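Local structure of mandalate racemase/muconate lactonizing enzyme (Unidentified, 4E4U) at residues Val4-His9 against Ile53-Phe58; Ile253-Gly258 against Gly274-Leu279; Met337-Phe342 against Ile351-Gly356. The protein belongs to the mandelate racemase/muconate lactonizing enzyme family and probably acts on a carboxylate substrate, as its enolase-superfamily relatives do. One frame throughout, in Å; residues are numbered along the deposited sequence.

Contact 1 belongs to the N-terminal domain, whereas contacts 2 and 3 both reach the barrel sheet of the C-terminal domain; the centres of contacts 1 and 2 are about 34 Å apart, on opposite sides of the chain's centre. Contact 2 is the buried one and is largely a backbone affair, with parallel-strand hydrogen bonds and Ala, Thr and Ile side chains packed on both faces. Contact 1, partly buried, has no direct hydrogen bond across it and relies on an aliphatic-aromatic face contact, with waters bridging to an aspartate further along. Contact 3, at the surface, likewise lacks a direct hydrogen bond and combines methyl groups over two indole rings with a pair of waters. No two touch.

Contact 1. Residues Val4-His9 against Ile53-Phe58; sequences VSLETH and IIDDVF
Leu6 and Phe58 join the first strand of the N-terminal domain's three-stranded antiparallel sheet to the helix 47-61 that packs on it. The segment axes approach to 9.6 Å and run nearly antiparallel, at 161°. The main evidence for close fit is a CH-pi contact: Leu6 CB stands 3.6 Å from the centroid of the Phe58 ring, only 3° off the ring normal, and is almost equally distant from all six ring carbons. Phe58 CG, anti to its backbone N (chi1 174°), is directed toward the strand, and the side chain runs counter to that of Leu6. Leu6 CD2 lies 3.7 Å from Phe58 CB, near the root of the aromatic side chain, while Phe58 CZ reaches the strand backbone at Ser5 C. The same Leu6 CD2 also touches Ile54 CG2, one helical turn earlier. This sheet-and-helix layer is part of the capping domain of the enolase superfamily; Leu6 and Ile54 also pack on strand 22-30, and Val57 turns to helix 88-109. Further along the strand, Thr8 and Ile54 meet tip to tip, with Thr8 OG1 3.5 Å from Ile54 CG2. Thr8 OG1 donates to a water at 2.7 Å, which in turn donates to Asp55 OD1. A second water gives Asp55 OD1 another hydrogen bond of 2.9 Å and makes a weak one to Leu6 O. The carboxylate oxygen thus receives two water bonds beside the apolar patch. On the helix, Asp56 OD2 is hydrogen-bonded to Gly46 N of a second subunit.

Contact 2. Residues Ile253-Gly258 against Gly274-Leu279; sequences IPIATG and GGASIL
Ile255 O receives two backbone hydrogen bonds from the 274-279 segment: a firm one from Ser277 N at 3.0 Å (N-H...O 154°) and a weak one from Ile278 N at 3.3 Å. One residue pair on, Thr257 N donates to Ile278 O at 3.1 Å. These bonds set a parallel register pairing Ala256 with Ile278 and Thr257 with Leu279. On the Ala256 face, Ala256 CB meets Ile278 CB at 3.8 Å, and Ile278 CD1 reaches back to Pro254 CB. On the other face, Thr257 CG2 touches Ala276 CB at 3.8 Å. A water accepts from Ile255 N and is also hydrogen-bonded to Ser277 OG. Gly275 O, 3.6 Å from Ile255 CG2, is buried without a polar partner in the model. Helix 263-272 connects the two strands as the crossover of a beta-alpha-beta unit, and Gly274 leaves that helix through a Schellman motif. Leu270 of this helix packs on Thr257, Ala276 and Leu279; helix 241-249 covers Ile255 and Thr257, and strand 231-233 continues the parallel barrel sheet beside Ala256.

Contact 3. Residues Met337-Phe342 against Ile351-Gly356; sequences MTWGGF and IRWEDG
Thr338 CG2 and the Trp353 indole form the tightly packed end of this contact. Thr338 CG2 sits 3.5 Å from the centroid of the Trp353 six-membered ring and 8° off its normal, a face-on CH-pi contact. On the opposite face, offset toward the rim, Gly356 N lies 3.1 Å above the Trp353 indole plane, so the ring is sandwiched between a methyl and a backbone amide. Its NE1 is hydrogen-bonded to Ser127 OG, which further fixes its rotation. A second CH-pi pair follows: Ile351 CG2 is 4.0 Å from the centroid of the Trp339 five-membered ring, and Ile351 CD1 lies over the same indole nearer its rim. The two tryptophan side chains cross at about a right angle, with Trp339 CD1 4.1 Å from Trp353 CD1.

The watery side is held less directly. Trp339 O accepts hydrogen bonds from two waters; the first accepts from Ile351 N, while the second donates to Ile351 O at 2.7 Å. No direct hydrogen bond spans the segments. Met337, at the exposed margin, is near a bound dithiol, probably from the crystallisation liquor. Ala317 of helix 314-325 and Ile358 of strand 357-359 both pack on Trp339 and Ile351, placing the contact where the chain leaves barrel strand 333-335 and returns as the antiparallel pair 352-354 and 357-359, within the modified TIM barrel of the enolase superfamily.

Contact 1. Residues Val4-His9 against Ile53-Phe58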
ATOM      1  N   VAL A   4     -32.780 -29.245  27.340  1.00 16.23           N
ATOM      2  CA  VAL A   4     -32.805 -30.687  27.570  1.00 17.45           C
ATOM      3  C   VAL A   4     -33.247 -31.504  26.360  1.00 17.95           C
ATOM      4  O   VAL A   4     -33.066 -32.722  26.341  1.00 19.07           O
ATOM      5  CB  VAL A   4     -33.669 -31.070  28.797  1.00 19.39           C
ATOM      6  CG1 VAL A   4     -33.097 -30.454  30.064  1.00 20.76           C
ATOM      7  CG2 VAL A   4     -35.130 -30.650  28.598  1.00 20.17           C
ATOM      8  N   SER A   5     -33.817 -30.854  25.350  1.00 17.81           N
ATOM      9  CA  SER A   5     -34.294 -31.601  24.189  1.00 18.25           C
ATOM     10  C   SER A   5     -34.388 -30.774  22.915  1.00 16.61           C
ATOM     11  O   SER A   5     -34.508 -29.547  22.957  1.00 16.09           O
ATOM     12  CB  SER A   5     -35.649 -32.249  24.478  1.00 20.61           C
ATOM     13  OG  SER A   5     -36.650 -31.268  24.647  1.00 22.66           O
ATOM     14  N   LEU A   6     -34.349 -31.486  21.794  1.00 16.78           N
ATOM     15  CA  LEU A   6     -34.415 -30.914  20.461  1.00 16.71           C
ATOM     16  C   LEU A   6     -35.395 -31.713  19.614  1.00 17.17           C
ATOM     17  O   LEU A   6     -35.431 -32.944  19.694  1.00 18.67           O
ATOM     18  CB  LEU A   6     -33.037 -31.000  19.799  1.00 18.82           C
ATOM     19  CG  LEU A   6     -33.040 -30.971  18.265  1.00 20.64           C
ATOM     20  CD1 LEU A   6     -33.267 -29.564  17.777  1.00 21.22           C
ATOM     21  CD2 LEU A   6     -31.765 -31.567  17.682  1.00 22.22           C
ATOM     22  N   GLU A   7     -36.179 -31.009  18.801  1.00 16.28           N
ATOM     23  CA  GLU A   7     -36.929 -31.622  17.708  1.00 17.87           C
ATOM     24  C   GLU A   7     -36.554 -30.905  16.425  1.00 16.42           C
ATOM     25  O   GLU A   7     -36.480 -29.673  16.401  1.00 17.69           O
ATOM     26  CB  GLU A   7     -38.433 -31.447  17.900  1.00 21.60           C
ATOM     27  CG  GLU A   7     -39.044 -32.136  19.096  1.00 25.53           C
ATOM     28  CD  GLU A   7     -40.536 -31.839  19.206  1.00 28.67           C
ATOM     29  OE1 GLU A   7     -41.080 -31.155  18.310  1.00 29.66           O
ATOM     30  OE2 GLU A   7     -41.166 -32.281  20.188  1.00 30.88           O
ATOM     31  N   THR A   8     -36.343 -31.667  15.356  1.00 15.20           N
ATOM     32  CA  THR A   8     -36.084 -31.091  14.041  1.00 15.59           C
ATOM     33  C   THR A   8     -37.279 -31.333  13.133  1.00 16.44           C
ATOM     34  O   THR A   8     -37.796 -32.449  13.062  1.00 17.64           O
ATOM     35  CB  THR A   8     -34.834 -31.715  13.412  1.00 17.58           C
ATOM     36  OG1 THR A   8     -33.702 -31.410  14.231  1.00 18.62           O
ATOM     37  CG2 THR A   8     -34.604 -31.176  12.002  1.00 19.19           C
ATOM     38  N   HIS A   9     -37.725 -30.283  12.455  1.00 15.65           N
ATOM     39  CA  HIS A   9     -38.846 -30.385  11.536  1.00 16.31           C
ATOM     40  C   HIS A   9     -38.449 -29.779  10.205  1.00 15.86           C
ATOM     41  O   HIS A   9     -38.260 -28.567  10.105  1.00 16.42           O
ATOM     42  CB  HIS A   9     -40.071 -29.662  12.102  1.00 18.18           C
ATOM     43  CG  HIS A   9     -40.542 -30.224  13.406  1.00 19.63           C
ATOM     44  ND1 HIS A   9     -41.341 -31.342  13.486  1.00 21.55           N
ATOM     45  CD2 HIS A   9     -40.314 -29.832  14.682  1.00 20.84           C
ATOM     46  CE1 HIS A   9     -41.583 -31.620  14.754  1.00 21.93           C
ATOM     47  NE2 HIS A   9     -40.969 -30.715  15.502  1.00 21.81           N
ATOM     48  N   ILE A  53     -26.954 -34.494  11.101  1.00 12.56           N
ATOM     49  CA  ILE A  53     -26.001 -33.431  11.406  1.00 12.14           C
ATOM     50  C   ILE A  53     -26.494 -32.607  12.599  1.00 11.79           C
ATOM     51  O   ILE A  53     -25.742 -32.333  13.548  1.00 12.40           O
ATOM     52  CB  ILE A  53     -25.808 -32.494  10.202  1.00 12.31           C
ATOM     53  CG1 ILE A  53     -24.991 -33.188   9.108  1.00 13.05           C
ATOM     54  CG2 ILE A  53     -25.108 -31.210  10.624  1.00 13.21           C
ATOM     55  CD1 ILE A  53     -24.933 -32.401   7.824  1.00 13.91           C
ATOM     56  N   ILE A  54     -27.765 -32.219  12.556  1.00 12.23           N
ATOM     57  CA  ILE A  54     -28.327 -31.380  13.606  1.00 12.70           C
ATOM     58  C   ILE A  54     -28.307 -32.108  14.951  1.00 13.08           C
ATOM     59  O   ILE A  54     -27.938 -31.521  15.977  1.00 13.67           O
ATOM     60  CB  ILE A  54     -29.749 -30.928  13.248  1.00 13.03           C
ATOM     61  CG1 ILE A  54     -29.709 -29.990  12.037  1.00 13.51           C
ATOM     62  CG2 ILE A  54     -30.413 -30.234  14.424  1.00 14.35           C
ATOM     63  CD1 ILE A  54     -31.043 -29.867  11.323  1.00 14.28           C
ATOM     64  N   ASP A  55     -28.664 -33.390  14.947  1.00 13.59           N
ATOM     65  CA  ASP A  55     -28.599 -34.195  16.167  1.00 15.05           C
ATOM     66  C   ASP A  55     -27.175 -34.193  16.732  1.00 14.16           C
ATOM     67  O   ASP A  55     -26.974 -34.056  17.941  1.00 14.38           O
ATOM     68  CB  ASP A  55     -29.033 -35.640  15.893  1.00 17.43           C
ATOM     69  CG  ASP A  55     -30.538 -35.805  15.823  1.00 21.75           C
ATOM     70  OD1 ASP A  55     -31.272 -34.877  16.216  1.00 23.15           O
ATOM     71  OD2 ASP A  55     -30.979 -36.886  15.381  1.00 25.30           O
ATOM     72  N   ASP A  56     -26.192 -34.339  15.853  1.00 13.60           N
ATOM     73  CA  ASP A  56     -24.804 -34.412  16.279  1.00 13.67           C
ATOM     74  C   ASP A  56     -24.342 -33.112  16.937  1.00 12.77           C
ATOM     75  O   ASP A  56     -23.737 -33.128  18.012  1.00 13.75           O
ATOM     76  CB  ASP A  56     -23.913 -34.749  15.085  1.00 14.86           C
ATOM     77  CG  ASP A  56     -22.489 -35.057  15.490  1.00 16.72           C
ATOM     78  OD1 ASP A  56     -22.256 -36.172  16.007  1.00 18.72           O
ATOM     79  OD2 ASP A  56     -21.606 -34.196  15.289  1.00 17.49           O
ATOM     80  N   VAL A  57     -24.634 -31.986  16.296  1.00 11.65           N
ATOM     81  CA  VAL A  57     -24.224 -30.690  16.827  1.00 11.70           C
ATOM     82  C   VAL A  57     -24.906 -30.433  18.169  1.00 12.13           C
ATOM     83  O   VAL A  57     -24.280 -29.984  19.126  1.00 13.27           O
ATOM     84  CB  VAL A  57     -24.568 -29.558  15.843  1.00 11.65           C
ATOM     85  CG1 VAL A  57     -24.207 -28.195  16.433  1.00 12.16           C
ATOM     86  CG2 VAL A  57     -23.847 -29.775  14.509  1.00 12.53           C
ATOM     87  N   PHE A  58     -26.200 -30.717  18.228  1.00 12.22           N
ATOM     88  CA  PHE A  58     -26.958 -30.510  19.452  1.00 12.54           C
ATOM     89  C   PHE A  58     -26.397 -31.331  20.610  1.00 12.27           C
ATOM     90  O   PHE A  58     -26.146 -30.807  21.702  1.00 13.26           O
ATOM     91  CB  PHE A  58     -28.428 -30.858  19.234  1.00 13.46           C
ATOM     92  CG  PHE A  58     -29.237 -30.816  20.489  1.00 13.85           C
ATOM     93  CD1 PHE A  58     -29.599 -29.596  21.044  1.00 14.79           C
ATOM     94  CD2 PHE A  58     -29.623 -31.985  21.127  1.00 14.68           C
ATOM     95  CE1 PHE A  58     -30.332 -29.542  22.216  1.00 15.97           C
ATOM     96  CE2 PHE A  58     -30.362 -31.939  22.302  1.00 15.42           C
ATOM     97  CZ  PHE A  58     -30.719 -30.715  22.844  1.00 16.21           C
TER
HETATM   98  O   HOH W   1     -33.878 -35.089  17.421  1.00 52.39           O
HETATM   99  O   HOH W   2     -32.255 -33.730  13.965  1.00 20.01           O

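Contact 2. Residues Ile253-Gly258 against Gly274-Leu279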
ATOM      1  N   ILE A 253     -22.483   2.184  -8.554  1.00  9.77           N
ATOM      2  CA  ILE A 253     -23.617   1.462  -7.978  1.00  9.21           C
ATOM      3  C   ILE A 253     -23.140   0.747  -6.718  1.00  9.29           C
ATOM      4  O   ILE A 253     -22.132   0.043  -6.758  1.00 10.22           O
ATOM      5  CB  ILE A 253     -24.168   0.406  -8.954  1.00 10.20           C
ATOM      6  CG1 ILE A 253     -24.530   1.040 -10.300  1.00 10.69           C
ATOM      7  CG2 ILE A 253     -25.359  -0.327  -8.331  1.00 11.24           C
ATOM      8  CD1 ILE A 253     -24.820   0.025 -11.398  1.00 11.57           C
ATOM      9  N   PRO A 254     -23.859   0.916  -5.593  1.00  9.20           N
ATOM     10  CA  PRO A 254     -23.447   0.193  -4.381  1.00  9.49           C
ATOM     11  C   PRO A 254     -23.406  -1.315  -4.601  1.00  9.40           C
ATOM     12  O   PRO A 254     -24.323  -1.859  -5.218  1.00  9.80           O
ATOM     13  CB  PRO A 254     -24.553   0.545  -3.379  1.00  9.69           C
ATOM     14  CG  PRO A 254     -25.034   1.880  -3.826  1.00  9.76           C
ATOM     15  CD  PRO A 254     -25.020   1.789  -5.340  1.00  9.48           C
ATOM     16  N   ILE A 255     -22.359  -1.975  -4.115  1.00  9.39           N
ATOM     17  CA  ILE A 255     -22.304  -3.432  -4.151  1.00  9.45           C
ATOM     18  C   ILE A 255     -22.885  -4.003  -2.867  1.00  9.31           C
ATOM     19  O   ILE A 255     -22.515  -3.590  -1.761  1.00  9.39           O
ATOM     20  CB  ILE A 255     -20.867  -3.961  -4.349  1.00  9.30           C
ATOM     21  CG1 ILE A 255     -20.250  -3.371  -5.627  1.00 10.28           C
ATOM     22  CG2 ILE A 255     -20.857  -5.490  -4.374  1.00 10.57           C
ATOM     23  CD1 ILE A 255     -21.104  -3.508  -6.882  1.00 11.08           C
ATOM     24  N   ALA A 256     -23.829  -4.929  -3.026  1.00  9.60           N
ATOM     25  CA  ALA A 256     -24.422  -5.648  -1.903  1.00  9.16           C
ATOM     26  C   ALA A 256     -24.039  -7.108  -2.012  1.00  9.36           C
ATOM     27  O   ALA A 256     -24.086  -7.690  -3.094  1.00 10.59           O
ATOM     28  CB  ALA A 256     -25.946  -5.507  -1.915  1.00 10.87           C
ATOM     29  N   THR A 257     -23.674  -7.714  -0.893  1.00  8.76           N
ATOM     30  CA  THR A 257     -23.410  -9.139  -0.899  1.00  9.30           C
ATOM     31  C   THR A 257     -23.482  -9.704   0.505  1.00  9.62           C
ATOM     32  O   THR A 257     -23.535  -8.956   1.481  1.00  9.92           O
ATOM     33  CB  THR A 257     -22.041  -9.455  -1.538  1.00 11.06           C
ATOM     34  OG1 THR A 257     -22.039 -10.813  -1.980  1.00 12.28           O
ATOM     35  CG2 THR A 257     -20.892  -9.195  -0.557  1.00 11.11           C
ATOM     36  N   GLY A 258     -23.463 -11.025   0.617  1.00  9.42           N
ATOM     37  CA  GLY A 258     -23.300 -11.637   1.920  1.00 10.73           C
ATOM     38  C   GLY A 258     -24.144 -12.846   2.224  1.00  9.94           C
ATOM     39  O   GLY A 258     -23.911 -13.503   3.242  1.00 10.72           O
ATOM     40  N   GLY A 274     -12.859  -3.545   0.917  1.00 11.29           N
ATOM     41  CA  GLY A 274     -13.760  -2.607   0.260  1.00 11.52           C
ATOM     42  C   GLY A 274     -14.704  -3.333  -0.691  1.00 11.00           C
ATOM     43  O   GLY A 274     -15.120  -2.795  -1.715  1.00 12.63           O
ATOM     44  N   GLY A 275     -15.035  -4.575  -0.352  1.00 10.36           N
ATOM     45  CA  GLY A 275     -15.792  -5.427  -1.254  1.00 10.90           C
ATOM     46  C   GLY A 275     -17.276  -5.142  -1.390  1.00 11.25           C
ATOM     47  O   GLY A 275     -17.870  -5.506  -2.405  1.00 12.78           O
ATOM     48  N   ALA A 276     -17.884  -4.517  -0.386  1.00 10.55           N
ATOM     49  CA  ALA A 276     -19.313  -4.218  -0.426  1.00 10.28           C
ATOM     50  C   ALA A 276     -19.645  -3.154   0.599  1.00  9.77           C
ATOM     51  O   ALA A 276     -18.953  -3.021   1.610  1.00 11.38           O
ATOM     52  CB  ALA A 276     -20.134  -5.479  -0.161  1.00 11.66           C
ATOM     53  N   SER A 277     -20.719  -2.407   0.351  1.00  9.38           N
ATOM     54  CA  SER A 277     -21.178  -1.388   1.290  1.00  9.41           C
ATOM     55  C   SER A 277     -22.534  -1.729   1.891  1.00  9.45           C
ATOM     56  O   SER A 277     -23.039  -1.002   2.744  1.00  9.46           O
ATOM     57  CB  SER A 277     -21.253  -0.027   0.615  1.00 10.76           C
ATOM     58  OG  SER A 277     -22.136  -0.073  -0.487  1.00 11.94           O
ATOM     59  N   ILE A 278     -23.126  -2.827   1.430  1.00  8.83           N
ATOM     60  CA  ILE A 278     -24.416  -3.287   1.924  1.00  9.77           C
ATOM     61  C   ILE A 278     -24.271  -4.779   2.185  1.00  9.24           C
ATOM     62  O   ILE A 278     -23.951  -5.540   1.273  1.00 10.37           O
ATOM     63  CB  ILE A 278     -25.536  -3.014   0.897  1.00 10.18           C
ATOM     64  CG1 ILE A 278     -25.699  -1.503   0.674  1.00 10.25           C
ATOM     65  CG2 ILE A 278     -26.863  -3.615   1.351  1.00 10.90           C
ATOM     66  CD1 ILE A 278     -26.528  -1.148  -0.556  1.00 11.61           C
ATOM     67  N   LEU A 279     -24.461  -5.186   3.441  1.00  9.19           N
ATOM     68  CA  LEU A 279     -24.228  -6.567   3.849  1.00  9.61           C
ATOM     69  C   LEU A 279     -25.527  -7.337   3.977  1.00  9.82           C
ATOM     70  O   LEU A 279     -26.393  -6.993   4.791  1.00 10.60           O
ATOM     71  CB  LEU A 279     -23.485  -6.625   5.180  1.00 11.00           C
ATOM     72  CG  LEU A 279     -22.161  -5.891   5.255  1.00 12.79           C
ATOM     73  CD1 LEU A 279     -21.445  -6.227   6.559  1.00 13.90           C
ATOM     74  CD2 LEU A 279     -21.284  -6.230   4.071  1.00 13.24           C
TER
HETATM   75  O   HOH W   3     -20.001  -0.443  -2.659  1.00  5.95           O

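Contact 3. Residues Met337-Phe342 against Ile351-Gly356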
ATOM      1  N   MET A 337     -42.654 -11.654  -0.911  1.00 15.80           N
ATOM      2  CA  MET A 337     -43.916 -10.966  -1.174  1.00 17.63           C
ATOM      3  C   MET A 337     -44.356 -10.237   0.094  1.00 17.37           C
ATOM      4  O   MET A 337     -43.553  -9.493   0.659  1.00 16.12           O
ATOM      5  CB  MET A 337     -44.959 -11.920  -1.757  1.00 21.96           C
ATOM      6  CG  MET A 337     -44.487 -12.453  -3.105  1.00 26.78           C
ATOM      7  SD  MET A 337     -45.659 -13.432  -4.022  1.00 32.19           S
ATOM      8  CE  MET A 337     -45.742 -14.839  -2.960  1.00 30.36           C
ATOM      9  N   THR A 338     -45.585 -10.447   0.560  1.00 18.07           N
ATOM     10  CA  THR A 338     -46.032  -9.763   1.776  1.00 18.70           C
ATOM     11  C   THR A 338     -46.247 -10.714   2.957  1.00 19.02           C
ATOM     12  O   THR A 338     -47.052 -10.437   3.847  1.00 20.33           O
ATOM     13  CB  THR A 338     -47.303  -8.926   1.532  1.00 19.89           C
ATOM     14  OG1 THR A 338     -48.374  -9.781   1.122  1.00 21.95           O
ATOM     15  CG2 THR A 338     -47.050  -7.891   0.447  1.00 19.40           C
ATOM     16  N   TRP A 339     -45.513 -11.824   2.948  1.00 18.61           N
ATOM     17  CA  TRP A 339     -45.506 -12.810   4.035  1.00 18.84           C
ATOM     18  C   TRP A 339     -46.824 -13.551   4.212  1.00 19.18           C
ATOM     19  O   TRP A 339     -47.125 -14.041   5.305  1.00 20.13           O
ATOM     20  CB  TRP A 339     -45.075 -12.188   5.371  1.00 19.56           C
ATOM     21  CG  TRP A 339     -43.699 -11.589   5.365  1.00 19.12           C
ATOM     22  CD1 TRP A 339     -43.381 -10.272   5.535  1.00 20.01           C
ATOM     23  CD2 TRP A 339     -42.456 -12.280   5.196  1.00 18.47           C
ATOM     24  NE1 TRP A 339     -42.020 -10.102   5.485  1.00 19.47           N
ATOM     25  CE2 TRP A 339     -41.425 -11.326   5.280  1.00 18.93           C
ATOM     26  CE3 TRP A 339     -42.113 -13.621   4.982  1.00 18.87           C
ATOM     27  CZ2 TRP A 339     -40.075 -11.659   5.150  1.00 18.81           C
ATOM     28  CZ3 TRP A 339     -40.772 -13.953   4.852  1.00 18.99           C
ATOM     29  CH2 TRP A 339     -39.769 -12.975   4.933  1.00 18.55           C
ATOM     30  N   GLY A 340     -47.615 -13.628   3.144  1.00 19.64           N
ATOM     31  CA  GLY A 340     -48.840 -14.409   3.165  1.00 20.33           C
ATOM     32  C   GLY A 340     -48.554 -15.844   2.761  1.00 20.27           C
ATOM     33  O   GLY A 340     -47.437 -16.341   2.937  1.00 21.32           O
ATOM     34  N   GLY A 341     -49.563 -16.516   2.221  1.00 20.22           N
ATOM     35  CA  GLY A 341     -49.388 -17.869   1.728  1.00 19.88           C
ATOM     36  C   GLY A 341     -48.870 -18.825   2.784  1.00 18.93           C
ATOM     37  O   GLY A 341     -49.269 -18.756   3.947  1.00 18.41           O
ATOM     38  N   PHE A 342     -47.958 -19.705   2.385  1.00 18.94           N
ATOM     39  CA  PHE A 342     -47.466 -20.728   3.291  1.00 18.31           C
ATOM     40  C   PHE A 342     -46.650 -20.136   4.446  1.00 16.92           C
ATOM     41  O   PHE A 342     -46.612 -20.710   5.530  1.00 16.80           O
ATOM     42  CB  PHE A 342     -46.678 -21.795   2.522  1.00 19.32           C
ATOM     43  CG  PHE A 342     -46.395 -23.037   3.320  1.00 20.48           C
ATOM     44  CD1 PHE A 342     -47.430 -23.852   3.762  1.00 21.39           C
ATOM     45  CD2 PHE A 342     -45.089 -23.398   3.616  1.00 20.76           C
ATOM     46  CE1 PHE A 342     -47.165 -24.994   4.494  1.00 22.01           C
ATOM     47  CE2 PHE A 342     -44.818 -24.542   4.347  1.00 21.34           C
ATOM     48  CZ  PHE A 342     -45.858 -25.340   4.786  1.00 22.10           C
ATOM     49  N   ILE A 351     -46.228 -12.924  10.303  1.00 19.01           N
ATOM     50  CA  ILE A 351     -45.477 -11.678  10.245  1.00 19.00           C
ATOM     51  C   ILE A 351     -46.371 -10.602   9.648  1.00 18.49           C
ATOM     52  O   ILE A 351     -47.074 -10.843   8.663  1.00 20.03           O
ATOM     53  CB  ILE A 351     -44.226 -11.858   9.387  1.00 20.22           C
ATOM     54  CG1 ILE A 351     -43.310 -12.890  10.045  1.00 21.73           C
ATOM     55  CG2 ILE A 351     -43.503 -10.529   9.194  1.00 20.25           C
ATOM     56  CD1 ILE A 351     -42.199 -13.366   9.161  1.00 22.97           C
ATOM     57  N   ARG A 352     -46.350  -9.423  10.260  1.00 17.59           N
ATOM     58  CA  ARG A 352     -47.206  -8.320   9.849  1.00 18.21           C
ATOM     59  C   ARG A 352     -46.512  -7.387   8.855  1.00 16.77           C
ATOM     60  O   ARG A 352     -45.396  -6.912   9.096  1.00 17.03           O
ATOM     61  CB  ARG A 352     -47.647  -7.531  11.079  1.00 21.25           C
ATOM     62  CG  ARG A 352     -48.654  -6.441  10.794  1.00 25.15           C
ATOM     63  CD  ARG A 352     -49.060  -5.743  12.077  1.00 29.55           C
ATOM     64  NE  ARG A 352     -49.996  -4.657  11.822  1.00 33.00           N
ATOM     65  CZ  ARG A 352     -51.267  -4.658  12.211  1.00 35.79           C
ATOM     66  NH1 ARG A 352     -51.762  -5.687  12.884  1.00 37.21           N
ATOM     67  NH2 ARG A 352     -52.040  -3.624  11.924  1.00 36.79           N
ATOM     68  N   TRP A 353     -47.190  -7.125   7.741  1.00 16.52           N
ATOM     69  CA  TRP A 353     -46.663  -6.297   6.664  1.00 15.85           C
ATOM     70  C   TRP A 353     -47.735  -5.285   6.286  1.00 15.26           C
ATOM     71  O   TRP A 353     -48.892  -5.652   6.070  1.00 15.86           O
ATOM     72  CB  TRP A 353     -46.325  -7.173   5.453  1.00 15.89           C
ATOM     73  CG  TRP A 353     -45.589  -6.471   4.341  1.00 15.50           C
ATOM     74  CD1 TRP A 353     -44.240  -6.469   4.126  1.00 15.22           C
ATOM     75  CD2 TRP A 353     -46.158  -5.679   3.285  1.00 16.06           C
ATOM     76  NE1 TRP A 353     -43.941  -5.727   3.010  1.00 15.99           N
ATOM     77  CE2 TRP A 353     -45.099  -5.234   2.478  1.00 16.71           C
ATOM     78  CE3 TRP A 353     -47.466  -5.307   2.953  1.00 17.01           C
ATOM     79  CZ2 TRP A 353     -45.302  -4.431   1.356  1.00 17.51           C
ATOM     80  CZ3 TRP A 353     -47.664  -4.511   1.836  1.00 17.03           C
ATOM     81  CH2 TRP A 353     -46.589  -4.086   1.049  1.00 17.15           C
ATOM     82  N   GLU A 354     -47.357  -4.012   6.221  1.00 16.22           N
ATOM     83  CA  GLU A 354     -48.292  -2.947   5.861  1.00 17.58           C
ATOM     84  C   GLU A 354     -47.615  -1.860   5.055  1.00 16.51           C
ATOM     85  O   GLU A 354     -46.607  -1.303   5.494  1.00 16.69           O
ATOM     86  CB  GLU A 354     -48.863  -2.285   7.114  1.00 21.31           C
ATOM     87  CG  GLU A 354     -49.709  -3.156   7.985  1.00 25.47           C
ATOM     88  CD  GLU A 354     -50.333  -2.384   9.129  1.00 28.99           C
ATOM     89  OE1 GLU A 354     -51.109  -2.994   9.882  1.00 30.49           O
ATOM     90  OE2 GLU A 354     -50.042  -1.178   9.277  1.00 30.80           O
ATOM     91  N   ASP A 355     -48.179  -1.555   3.888  1.00 16.45           N
ATOM     92  CA  ASP A 355     -47.777  -0.396   3.094  1.00 17.44           C
ATOM     93  C   ASP A 355     -46.263  -0.304   2.886  1.00 16.53           C
ATOM     94  O   ASP A 355     -45.680   0.778   2.995  1.00 18.31           O
ATOM     95  CB  ASP A 355     -48.300   0.891   3.742  1.00 20.45           C
ATOM     96  CG  ASP A 355     -48.347   2.060   2.771  1.00 23.74           C
ATOM     97  OD1 ASP A 355     -48.321   1.815   1.550  1.00 23.38           O
ATOM     98  OD2 ASP A 355     -48.443   3.217   3.234  1.00 27.62           O
ATOM     99  N   GLY A 356     -45.621  -1.434   2.601  1.00 15.44           N
ATOM    100  CA  GLY A 356     -44.198  -1.431   2.312  1.00 15.73           C
ATOM    101  C   GLY A 356     -43.292  -1.752   3.482  1.00 14.47           C
ATOM    102  O   GLY A 356     -42.084  -1.884   3.297  1.00 15.87           O
TER
HETATM  103  O   HOH W   4     -45.935 -14.894   8.001  1.00 22.55           O
HETATM  104  O   HOH W   5     -48.702 -12.098   6.940  1.00 37.69           O